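Local structure of CrtC domain-containing protein (Fusarium vanettenii 77-13-4, 7A0Q) at residues Thr278-Pro284 with Ile341-Trp346; Tyr85-Arg89 with Leu314-Glu319. The protein is a kievitone hydratase, a secreted fungal lyase that probably detoxifies the bean phytoalexin kievitone by adding water to it. Residues are numbered along the deposited sequence.

Interaction 1: Thr278-Pro284 with Ile341-Trp346; sequences TGRVTYP and IVYSTW. With NAG (2-acetamido-2-deoxy-beta-D-glucopyranose), chain C.
Residues 278-284 bring a turn into the start of strand 282-291, and across from them residues 341-346 form the end of strand 331-343 and the tail that leaves it. The nearest CA pairs are Arg280 with Trp346 at 6.8 Å and Tyr283 with Ile341 at 7.8 Å, so the segments meet through side chains. Thr278 (chi1 p) opens an ST turn: its OG1 accepts from Arg280 N at 3.2 Å, is also hydrogen-bonded to Ser276, and lies 3.7 Å from Trp346 CZ2. Gly279, with phi/psi 77/4, carries the chain round. Arg280 (chi1 m) then sets its CB over one face of the indole, a CH-pi contact 3.5 Å from the centroid of the five-membered ring of Trp346 and 7° off the normal; Trp346 adopts chi1 m with chi2 -48°. From Val281 the backbone is extended (-158/150), and Val281 CG2 packs 3.5 Å from Tyr343 CE1. In the eight-stranded antiparallel barrel of the lipocalin-like domain, strands 282-291 and 331-343 are not neighbours; Tyr283 and Pro284 meet Ile341 inside it near one end, while Arg280 and Trp346 lie in loops beyond the strand ends. Tyr283 (chi1 m) turns its ring edge to Ile341, CD1 to CG2 3.8 Å. Its OH, hydrogen-bonded to Glu307, also accepts from a water at 3.0 Å that in turn accepts from Trp346 NE1 at 3.0 Å. Pro284 CD ends the row, 4.2 Å from Ile341 CD1. Tyr343 (chi1 m) reaches past Val281 to a glycan attached to the protein, its OH hydrogen-bonded to NAG O6 at 2.7 Å.

Interaction 2: Tyr85-Arg89 with Leu314-Glu319; sequences YTYFR and LQTAYE
Gln315, Arg89 and Tyr85 bury the most surface where the start of strand 86-94 meets the turn that leads into strand 317-328. Segment 85-89 is extended, so Tyr85, Tyr87 and Arg89, all with chi1 p, point toward the other segment; Leu314 and Gln315 are in a tight bend (-65/-25 and -82/-7) before the chain straightens from Thr316. The closest CA pair is Tyr87 with Gln315, 7.6 Å apart. Gln315 (chi1 m, chi2 t) runs its side chain across both tyrosines: CG lies 3.6 Å from Tyr87 CD2, and NE2 sits over the face of the Tyr85 ring, 3.4 Å from CZ, while OE1 is held by Glu311 N. Tyr85 OH, hydrogen-bonded to Asp312, lies 3.7 Å from Leu314 CB. Arg89 extends with chi2 and chi3 t and gives a weak hydrogen bond from NH1 to Gln315 O at 2.9 Å. Its NH2 donates at 2.9 Å to a water that bonds Leu314 O at 2.7 Å and Thr316 O at 2.8 Å. A long salt bridge, Arg89 NH2 to Glu319 OE2 at 3.8 Å, rests on charge alone. Tyr87 OH adds a weak bond to Leu314 O, 2.9 Å. The contact thus joins the two lipocalin-type domains: Arg89 NE bonds His78 of strand 72-81, Gln315 packs on Val106 of strand 100-107, and Arg89 and Glu319 touch Leu308 of strand 295-308.

Overall arrangement
Both contacts draw on the C-terminal barrel, through the adjacent strands 317-328 and 331-343, and their centres lie 12 Å apart. Interaction 1 stays within that barrel and is only partly buried, grading from an exposed arginine on an indole to buried apolar packing, with the Tyr343 hydroxyl reaching a sugar. Interaction 2 is largely buried, with none of its touching residues fully exposed, and bridges the N-terminal and C-terminal domains, with polar groups, a water and a buried charge pair doing much of the work. They meet directly: Ile341 N probably hydrogen-bonds Tyr318 O at 2.8 Å. Tyr283 CD2 lies 3.7 Å from Tyr318 CD2. Val342 CG2 packs 3.7 Å from Ala317 CB.

Interaction 1: Thr278-Pro284 with Ile341-Trp346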
ATOM      1  N   THR A 278      12.315   9.615  14.704  1.00 27.92           N
ATOM      2  CA  THR A 278      11.735   9.708  16.038  1.00 25.64           C
ATOM      3  C   THR A 278      12.697   9.255  17.120  1.00 26.38           C
ATOM      4  O   THR A 278      12.432   9.507  18.299  1.00 30.38           O
ATOM      5  CB  THR A 278      10.463   8.865  16.146  1.00 27.43           C
ATOM      6  OG1 THR A 278      10.816   7.478  16.073  1.00 26.99           O
ATOM      7  CG2 THR A 278       9.465   9.209  15.030  1.00 26.80           C
ATOM      8  N   GLY A 279      13.786   8.594  16.745  1.00 27.13           N
ATOM      9  CA  GLY A 279      14.700   8.006  17.696  1.00 31.38           C
ATOM     10  C   GLY A 279      14.224   6.716  18.323  1.00 37.12           C
ATOM     11  O   GLY A 279      14.920   6.177  19.193  1.00 37.50           O
ATOM     12  N   ARG A 280      13.073   6.187  17.901  1.00 28.32           N
ATOM     13  CA  ARG A 280      12.426   5.113  18.642  1.00 29.91           C
ATOM     14  C   ARG A 280      12.691   3.724  18.089  1.00 31.80           C
ATOM     15  O   ARG A 280      12.457   2.744  18.802  1.00 29.36           O
ATOM     16  CB  ARG A 280      10.909   5.335  18.686  1.00 33.30           C
ATOM     17  CG  ARG A 280      10.504   6.658  19.271  1.00 34.35           C
ATOM     18  CD  ARG A 280      10.573   6.634  20.784  1.00 38.52           C
ATOM     19  NE  ARG A 280       9.762   7.701  21.358  1.00 46.27           N
ATOM     20  CZ  ARG A 280       9.526   7.843  22.657  1.00 52.97           C
ATOM     21  NH1 ARG A 280      10.047   6.985  23.522  1.00 51.97           N
ATOM     22  NH2 ARG A 280       8.774   8.848  23.092  1.00 59.15           N
ATOM     23  N   VAL A 281      13.160   3.601  16.849  1.00 26.21           N
ATOM     24  CA  VAL A 281      13.254   2.289  16.221  1.00 31.25           C
ATOM     25  C   VAL A 281      14.274   2.344  15.094  1.00 24.82           C
ATOM     26  O   VAL A 281      14.484   3.391  14.473  1.00 28.22           O
ATOM     27  CB  VAL A 281      11.862   1.821  15.723  1.00 38.11           C
ATOM     28  CG1 VAL A 281      11.374   2.695  14.581  1.00 29.59           C
ATOM     29  CG2 VAL A 281      11.897   0.357  15.318  1.00 40.10           C
ATOM     30  N   THR A 282      14.916   1.205  14.839  1.00 30.12           N
ATOM     31  CA  THR A 282      15.845   1.005  13.732  1.00 28.69           C
ATOM     32  C   THR A 282      15.187   0.090  12.709  1.00 33.22           C
ATOM     33  O   THR A 282      14.874  -1.066  13.020  1.00 35.93           O
ATOM     34  CB  THR A 282      17.149   0.376  14.218  1.00 38.78           C
ATOM     35  OG1 THR A 282      17.652   1.122  15.331  1.00 44.36           O
ATOM     36  CG2 THR A 282      18.180   0.354  13.106  1.00 34.17           C
ATOM     37  N   TYR A 283      14.999   0.594  11.489  1.00 26.36           N
ATOM     38  CA  TYR A 283      14.374  -0.242  10.467  1.00 26.60           C
ATOM     39  C   TYR A 283      15.421  -1.084   9.741  1.00 28.19           C
ATOM     40  O   TYR A 283      16.476  -0.570   9.369  1.00 27.69           O
ATOM     41  CB  TYR A 283      13.640   0.613   9.437  1.00 24.76           C
ATOM     42  CG  TYR A 283      12.589   1.537  10.002  1.00 22.82           C
ATOM     43  CD1 TYR A 283      11.408   1.037  10.540  1.00 26.43           C
ATOM     44  CD2 TYR A 283      12.770   2.915   9.982  1.00 21.59           C
ATOM     45  CE1 TYR A 283      10.442   1.890  11.049  1.00 23.38           C
ATOM     46  CE2 TYR A 283      11.813   3.769  10.494  1.00 22.73           C
ATOM     47  CZ  TYR A 283      10.648   3.255  11.016  1.00 22.57           C
ATOM     48  OH  TYR A 283       9.702   4.114  11.518  1.00 21.94           O
ATOM     49  N   PRO A 284      15.146  -2.366   9.503  1.00 23.69           N
ATOM     50  CA  PRO A 284      15.961  -3.125   8.552  1.00 24.05           C
ATOM     51  C   PRO A 284      15.670  -2.662   7.132  1.00 22.82           C
ATOM     52  O   PRO A 284      14.604  -2.115   6.839  1.00 24.70           O
ATOM     53  CB  PRO A 284      15.502  -4.567   8.769  1.00 25.69           C
ATOM     54  CG  PRO A 284      14.056  -4.416   9.177  1.00 24.01           C
ATOM     55  CD  PRO A 284      13.969  -3.130   9.961  1.00 24.94           C
ATOM     56  N   ILE A 341       6.490  -0.707   7.207  1.00 19.46           N
ATOM     57  CA  ILE A 341       6.874  -1.087   8.563  1.00 18.92           C
ATOM     58  C   ILE A 341       6.195  -0.120   9.509  1.00 16.46           C
ATOM     59  O   ILE A 341       6.451   1.091   9.457  1.00 17.88           O
ATOM     60  CB  ILE A 341       8.393  -1.071   8.775  1.00 18.92           C
ATOM     61  CG1 ILE A 341       9.103  -1.867   7.679  1.00 21.28           C
ATOM     62  CG2 ILE A 341       8.719  -1.656  10.137  1.00 20.75           C
ATOM     63  CD1 ILE A 341      10.625  -1.817   7.782  1.00 26.22           C
ATOM     64  N   VAL A 342       5.322  -0.645  10.361  1.00 15.87           N
ATOM     65  CA  VAL A 342       4.494   0.174  11.237  1.00 16.28           C
ATOM     66  C   VAL A 342       4.603  -0.355  12.657  1.00 16.76           C
ATOM     67  O   VAL A 342       4.552  -1.568  12.876  1.00 19.48           O
ATOM     68  CB  VAL A 342       3.015   0.189  10.791  1.00 17.99           C
ATOM     69  CG1 VAL A 342       2.119   0.781  11.893  1.00 18.82           C
ATOM     70  CG2 VAL A 342       2.858   0.969   9.489  1.00 19.09           C
ATOM     71  N   TYR A 343       4.760   0.563  13.607  1.00 20.31           N
ATOM     72  CA  TYR A 343       4.568   0.314  15.029  1.00 18.14           C
ATOM     73  C   TYR A 343       3.319   1.066  15.467  1.00 18.70           C
ATOM     74  O   TYR A 343       3.241   2.292  15.307  1.00 20.14           O
ATOM     75  CB  TYR A 343       5.790   0.777  15.831  1.00 18.03           C
ATOM     76  CG  TYR A 343       6.981  -0.122  15.628  1.00 19.74           C
ATOM     77  CD1 TYR A 343       7.736  -0.070  14.457  1.00 20.72           C
ATOM     78  CD2 TYR A 343       7.343  -1.044  16.599  1.00 19.48           C
ATOM     79  CE1 TYR A 343       8.818  -0.922  14.260  1.00 23.21           C
ATOM     80  CE2 TYR A 343       8.413  -1.896  16.410  1.00 20.06           C
ATOM     81  CZ  TYR A 343       9.156  -1.827  15.259  1.00 20.56           C
ATOM     82  OH  TYR A 343      10.218  -2.683  15.100  1.00 22.22           O
ATOM     83  N   SER A 344       2.332   0.341  15.992  1.00 19.84           N
ATOM     84  CA  SER A 344       1.194   1.024  16.591  1.00 19.75           C
ATOM     85  C   SER A 344       1.520   1.503  17.991  1.00 24.92           C
ATOM     86  O   SER A 344       0.813   2.364  18.522  1.00 24.83           O
ATOM     87  CB  SER A 344      -0.042   0.120  16.611  1.00 21.88           C
ATOM     88  OG  SER A 344       0.135  -0.966  17.507  1.00 23.29           O
ATOM     89  N   THR A 345       2.576   0.952  18.586  1.00 20.78           N
ATOM     90  CA  THR A 345       3.150   1.436  19.827  1.00 20.43           C
ATOM     91  C   THR A 345       4.634   1.117  19.799  1.00 19.92           C
ATOM     92  O   THR A 345       5.060   0.113  19.218  1.00 25.72           O
ATOM     93  CB  THR A 345       2.501   0.798  21.064  1.00 26.66           C
ATOM     94  OG1 THR A 345       3.189   1.240  22.239  1.00 27.43           O
ATOM     95  CG2 THR A 345       2.581  -0.728  21.005  1.00 25.25           C
ATOM     96  N   TRP A 346       5.418   1.972  20.437  1.00 25.44           N
ATOM     97  CA  TRP A 346       6.839   1.704  20.577  1.00 30.03           C
ATOM     98  C   TRP A 346       7.154   0.879  21.824  1.00 38.06           C
ATOM     99  O   TRP A 346       8.318   0.528  22.044  1.00 42.26           O
ATOM    100  CB  TRP A 346       7.612   3.029  20.565  1.00 30.83           C
ATOM    101  CG  TRP A 346       7.686   3.637  19.169  1.00 28.14           C
ATOM    102  CD1 TRP A 346       8.041   2.992  18.010  1.00 24.27           C
ATOM    103  CD2 TRP A 346       7.400   4.992  18.798  1.00 27.33           C
ATOM    104  NE1 TRP A 346       7.994   3.866  16.946  1.00 27.13           N
ATOM    105  CE2 TRP A 346       7.600   5.097  17.404  1.00 25.03           C
ATOM    106  CE3 TRP A 346       6.990   6.125  19.507  1.00 27.06           C
ATOM    107  CZ2 TRP A 346       7.416   6.294  16.709  1.00 26.61           C
ATOM    108  CZ3 TRP A 346       6.800   7.310  18.814  1.00 31.46           C
ATOM    109  CH2 TRP A 346       7.012   7.383  17.428  1.00 27.42           C
TER
HETATM  110  C1  NAG C   1       7.964  -6.040  15.492  1.00 22.12           C
HETATM  111  C2  NAG C   1       8.771  -6.722  14.401  1.00 21.98           C
HETATM  112  C3  NAG C   1       9.849  -7.614  15.021  1.00 19.98           C
HETATM  113  C4  NAG C   1      10.681  -6.869  16.057  1.00 26.40           C
HETATM  114  C5  NAG C   1       9.808  -6.110  17.045  1.00 23.96           C
HETATM  115  C6  NAG C   1      10.605  -5.154  17.900  1.00 27.91           C
HETATM  116  C7  NAG C   1       7.765  -7.293  12.231  1.00 21.58           C
HETATM  117  C8  NAG C   1       6.895  -8.264  11.499  1.00 24.00           C
HETATM  118  N2  NAG C   1       7.920  -7.523  13.535  1.00 21.65           N
HETATM  119  O3  NAG C   1      10.688  -8.097  13.976  1.00 23.45           O
HETATM  120  O4  NAG C   1      11.415  -7.827  16.814  1.00 30.57           O
HETATM  121  O5  NAG C   1       8.843  -5.306  16.349  1.00 24.44           O
HETATM  122  O6  NAG C   1      11.303  -4.218  17.089  1.00 27.30           O
HETATM  123  O7  NAG C   1       8.284  -6.332  11.671  1.00 22.65           O
HETATM  124  O   HOH W   1       8.049   3.656  13.998  1.00 23.01           O

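Interaction 2: Tyr85-Arg89 with Leu314-Glu319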
ATOM      1  N   TYR A  85      -7.816  10.848  16.556  1.00 26.78           N
ATOM      2  CA  TYR A  85      -7.478  11.857  15.563  1.00 25.33           C
ATOM      3  C   TYR A  85      -7.606  11.219  14.190  1.00 24.91           C
ATOM      4  O   TYR A  85      -7.768  10.005  14.060  1.00 26.62           O
ATOM      5  CB  TYR A  85      -6.060  12.416  15.777  1.00 24.58           C
ATOM      6  CG  TYR A  85      -4.973  11.359  15.922  1.00 27.27           C
ATOM      7  CD1 TYR A  85      -4.629  10.528  14.859  1.00 27.46           C
ATOM      8  CD2 TYR A  85      -4.283  11.200  17.118  1.00 30.78           C
ATOM      9  CE1 TYR A  85      -3.638   9.570  14.982  1.00 25.37           C
ATOM     10  CE2 TYR A  85      -3.292  10.238  17.254  1.00 28.75           C
ATOM     11  CZ  TYR A  85      -2.977   9.422  16.184  1.00 25.89           C
ATOM     12  OH  TYR A  85      -1.996   8.463  16.304  1.00 29.28           O
ATOM     13  N   THR A  86      -7.531  12.055  13.164  1.00 21.55           N
ATOM     14  CA  THR A  86      -7.357  11.589  11.799  1.00 21.60           C
ATOM     15  C   THR A  86      -6.000  12.057  11.310  1.00 20.33           C
ATOM     16  O   THR A  86      -5.378  12.940  11.900  1.00 19.52           O
ATOM     17  CB  THR A  86      -8.446  12.137  10.872  1.00 19.46           C
ATOM     18  OG1 THR A  86      -8.257  13.552  10.736  1.00 23.01           O
ATOM     19  CG2 THR A  86      -9.821  11.878  11.430  1.00 24.45           C
ATOM     20  N   TYR A  87      -5.547  11.492  10.196  1.00 18.86           N
ATOM     21  CA  TYR A  87      -4.402  12.100   9.544  1.00 17.55           C
ATOM     22  C   TYR A  87      -4.407  11.768   8.066  1.00 18.50           C
ATOM     23  O   TYR A  87      -5.040  10.811   7.614  1.00 17.10           O
ATOM     24  CB  TYR A  87      -3.064  11.699  10.182  1.00 16.85           C
ATOM     25  CG  TYR A  87      -2.643  10.240  10.154  1.00 17.47           C
ATOM     26  CD1 TYR A  87      -2.278   9.603   8.970  1.00 17.56           C
ATOM     27  CD2 TYR A  87      -2.516   9.528  11.336  1.00 16.10           C
ATOM     28  CE1 TYR A  87      -1.850   8.274   8.973  1.00 17.31           C
ATOM     29  CE2 TYR A  87      -2.078   8.202  11.345  1.00 17.15           C
ATOM     30  CZ  TYR A  87      -1.752   7.581  10.160  1.00 20.85           C
ATOM     31  OH  TYR A  87      -1.315   6.273  10.157  1.00 19.05           O
ATOM     32  N   PHE A  88      -3.735  12.629   7.316  1.00 17.48           N
ATOM     33  CA  PHE A  88      -3.345  12.353   5.947  1.00 15.23           C
ATOM     34  C   PHE A  88      -1.834  12.444   5.877  1.00 18.32           C
ATOM     35  O   PHE A  88      -1.232  13.351   6.462  1.00 20.44           O
ATOM     36  CB  PHE A  88      -3.979  13.352   4.967  1.00 16.00           C
ATOM     37  CG  PHE A  88      -3.659  13.073   3.515  1.00 17.07           C
ATOM     38  CD1 PHE A  88      -4.372  12.113   2.798  1.00 18.20           C
ATOM     39  CD2 PHE A  88      -2.652  13.782   2.865  1.00 18.06           C
ATOM     40  CE1 PHE A  88      -4.077  11.865   1.451  1.00 19.68           C
ATOM     41  CE2 PHE A  88      -2.351  13.544   1.524  1.00 20.75           C
ATOM     42  CZ  PHE A  88      -3.069  12.581   0.812  1.00 18.22           C
ATOM     43  N   ARG A  89      -1.221  11.503   5.166  1.00 14.59           N
ATOM     44  CA  ARG A  89       0.218  11.531   4.971  1.00 15.79           C
ATOM     45  C   ARG A  89       0.535  11.128   3.537  1.00 15.75           C
ATOM     46  O   ARG A  89      -0.246  10.431   2.877  1.00 15.48           O
ATOM     47  CB  ARG A  89       0.949  10.635   5.997  1.00 16.90           C
ATOM     48  CG  ARG A  89       0.524   9.175   5.992  1.00 16.86           C
ATOM     49  CD  ARG A  89       1.139   8.451   7.182  1.00 18.40           C
ATOM     50  NE  ARG A  89       0.821   7.027   7.174  1.00 18.79           N
ATOM     51  CZ  ARG A  89       1.255   6.162   8.089  1.00 18.60           C
ATOM     52  NH1 ARG A  89       2.021   6.587   9.095  1.00 18.28           N
ATOM     53  NH2 ARG A  89       0.925   4.878   8.002  1.00 17.26           N
ATOM     54  N   LEU A 314       1.628   5.514  15.756  1.00 20.41           N
ATOM     55  CA  LEU A 314       0.665   5.199  14.703  1.00 18.84           C
ATOM     56  C   LEU A 314       0.746   6.169  13.530  1.00 22.49           C
ATOM     57  O   LEU A 314       0.377   5.796  12.414  1.00 18.72           O
ATOM     58  CB  LEU A 314      -0.754   5.180  15.273  1.00 22.61           C
ATOM     59  CG  LEU A 314      -1.829   4.560  14.370  1.00 22.89           C
ATOM     60  CD1 LEU A 314      -1.521   3.087  14.134  1.00 27.25           C
ATOM     61  CD2 LEU A 314      -3.204   4.742  14.973  1.00 26.27           C
ATOM     62  N   GLN A 315       1.234   7.388  13.752  1.00 18.12           N
ATOM     63  CA  GLN A 315       1.377   8.336  12.650  1.00 15.60           C
ATOM     64  C   GLN A 315       2.646   8.123  11.840  1.00 17.29           C
ATOM     65  O   GLN A 315       2.821   8.786  10.808  1.00 19.01           O
ATOM     66  CB  GLN A 315       1.362   9.774  13.183  1.00 21.11           C
ATOM     67  CG  GLN A 315       0.047  10.212  13.791  1.00 20.47           C
ATOM     68  CD  GLN A 315       0.170  11.555  14.494  1.00 26.58           C
ATOM     69  OE1 GLN A 315       1.154  12.275  14.304  1.00 28.24           O
ATOM     70  NE2 GLN A 315      -0.824  11.895  15.307  1.00 27.31           N
ATOM     71  N   THR A 316       3.533   7.228  12.274  1.00 17.56           N
ATOM     72  CA  THR A 316       4.851   7.049  11.679  1.00 18.42           C
ATOM     73  C   THR A 316       4.900   5.730  10.921  1.00 19.90           C
ATOM     74  O   THR A 316       4.328   4.734  11.368  1.00 19.18           O
ATOM     75  CB  THR A 316       5.931   7.069  12.777  1.00 19.74           C
ATOM     76  OG1 THR A 316       5.905   8.339  13.435  1.00 22.90           O
ATOM     77  CG2 THR A 316       7.317   6.836  12.210  1.00 23.68           C
ATOM     78  N   ALA A 317       5.575   5.715   9.770  1.00 18.56           N
ATOM     79  CA  ALA A 317       5.732   4.444   9.074  1.00 17.51           C
ATOM     80  C   ALA A 317       6.928   4.492   8.140  1.00 18.72           C
ATOM     81  O   ALA A 317       7.195   5.524   7.519  1.00 20.38           O
ATOM     82  CB  ALA A 317       4.475   4.084   8.270  1.00 17.73           C
ATOM     83  N   TYR A 318       7.627   3.364   8.025  1.00 18.06           N
ATOM     84  CA  TYR A 318       8.511   3.169   6.887  1.00 19.58           C
ATOM     85  C   TYR A 318       7.656   2.707   5.712  1.00 22.03           C
ATOM     86  O   TYR A 318       6.989   1.670   5.793  1.00 22.77           O
ATOM     87  CB  TYR A 318       9.617   2.158   7.197  1.00 19.73           C
ATOM     88  CG  TYR A 318      10.750   2.263   6.203  1.00 21.15           C
ATOM     89  CD1 TYR A 318      10.745   1.521   5.026  1.00 18.94           C
ATOM     90  CD2 TYR A 318      11.808   3.147   6.422  1.00 22.16           C
ATOM     91  CE1 TYR A 318      11.776   1.638   4.101  1.00 20.25           C
ATOM     92  CE2 TYR A 318      12.847   3.269   5.500  1.00 21.01           C
ATOM     93  CZ  TYR A 318      12.822   2.522   4.341  1.00 22.37           C
ATOM     94  OH  TYR A 318      13.843   2.649   3.423  1.00 21.72           O
ATOM     95  N   GLU A 319       7.626   3.496   4.643  1.00 22.09           N
ATOM     96  CA  GLU A 319       6.805   3.178   3.475  1.00 20.08           C
ATOM     97  C   GLU A 319       7.717   3.279   2.263  1.00 18.17           C
ATOM     98  O   GLU A 319       7.836   4.340   1.651  1.00 17.87           O
ATOM     99  CB  GLU A 319       5.616   4.105   3.370  1.00 21.44           C
ATOM    100  CG  GLU A 319       4.719   4.096   4.562  1.00 24.74           C
ATOM    101  CD  GLU A 319       3.664   3.025   4.476  1.00 27.08           C
ATOM    102  OE1 GLU A 319       3.635   2.274   3.474  1.00 23.75           O
ATOM    103  OE2 GLU A 319       2.856   2.947   5.421  1.00 24.76           O
TER
HETATM  104  O   HOH W   2       1.709   4.088  10.728  1.00 18.29           O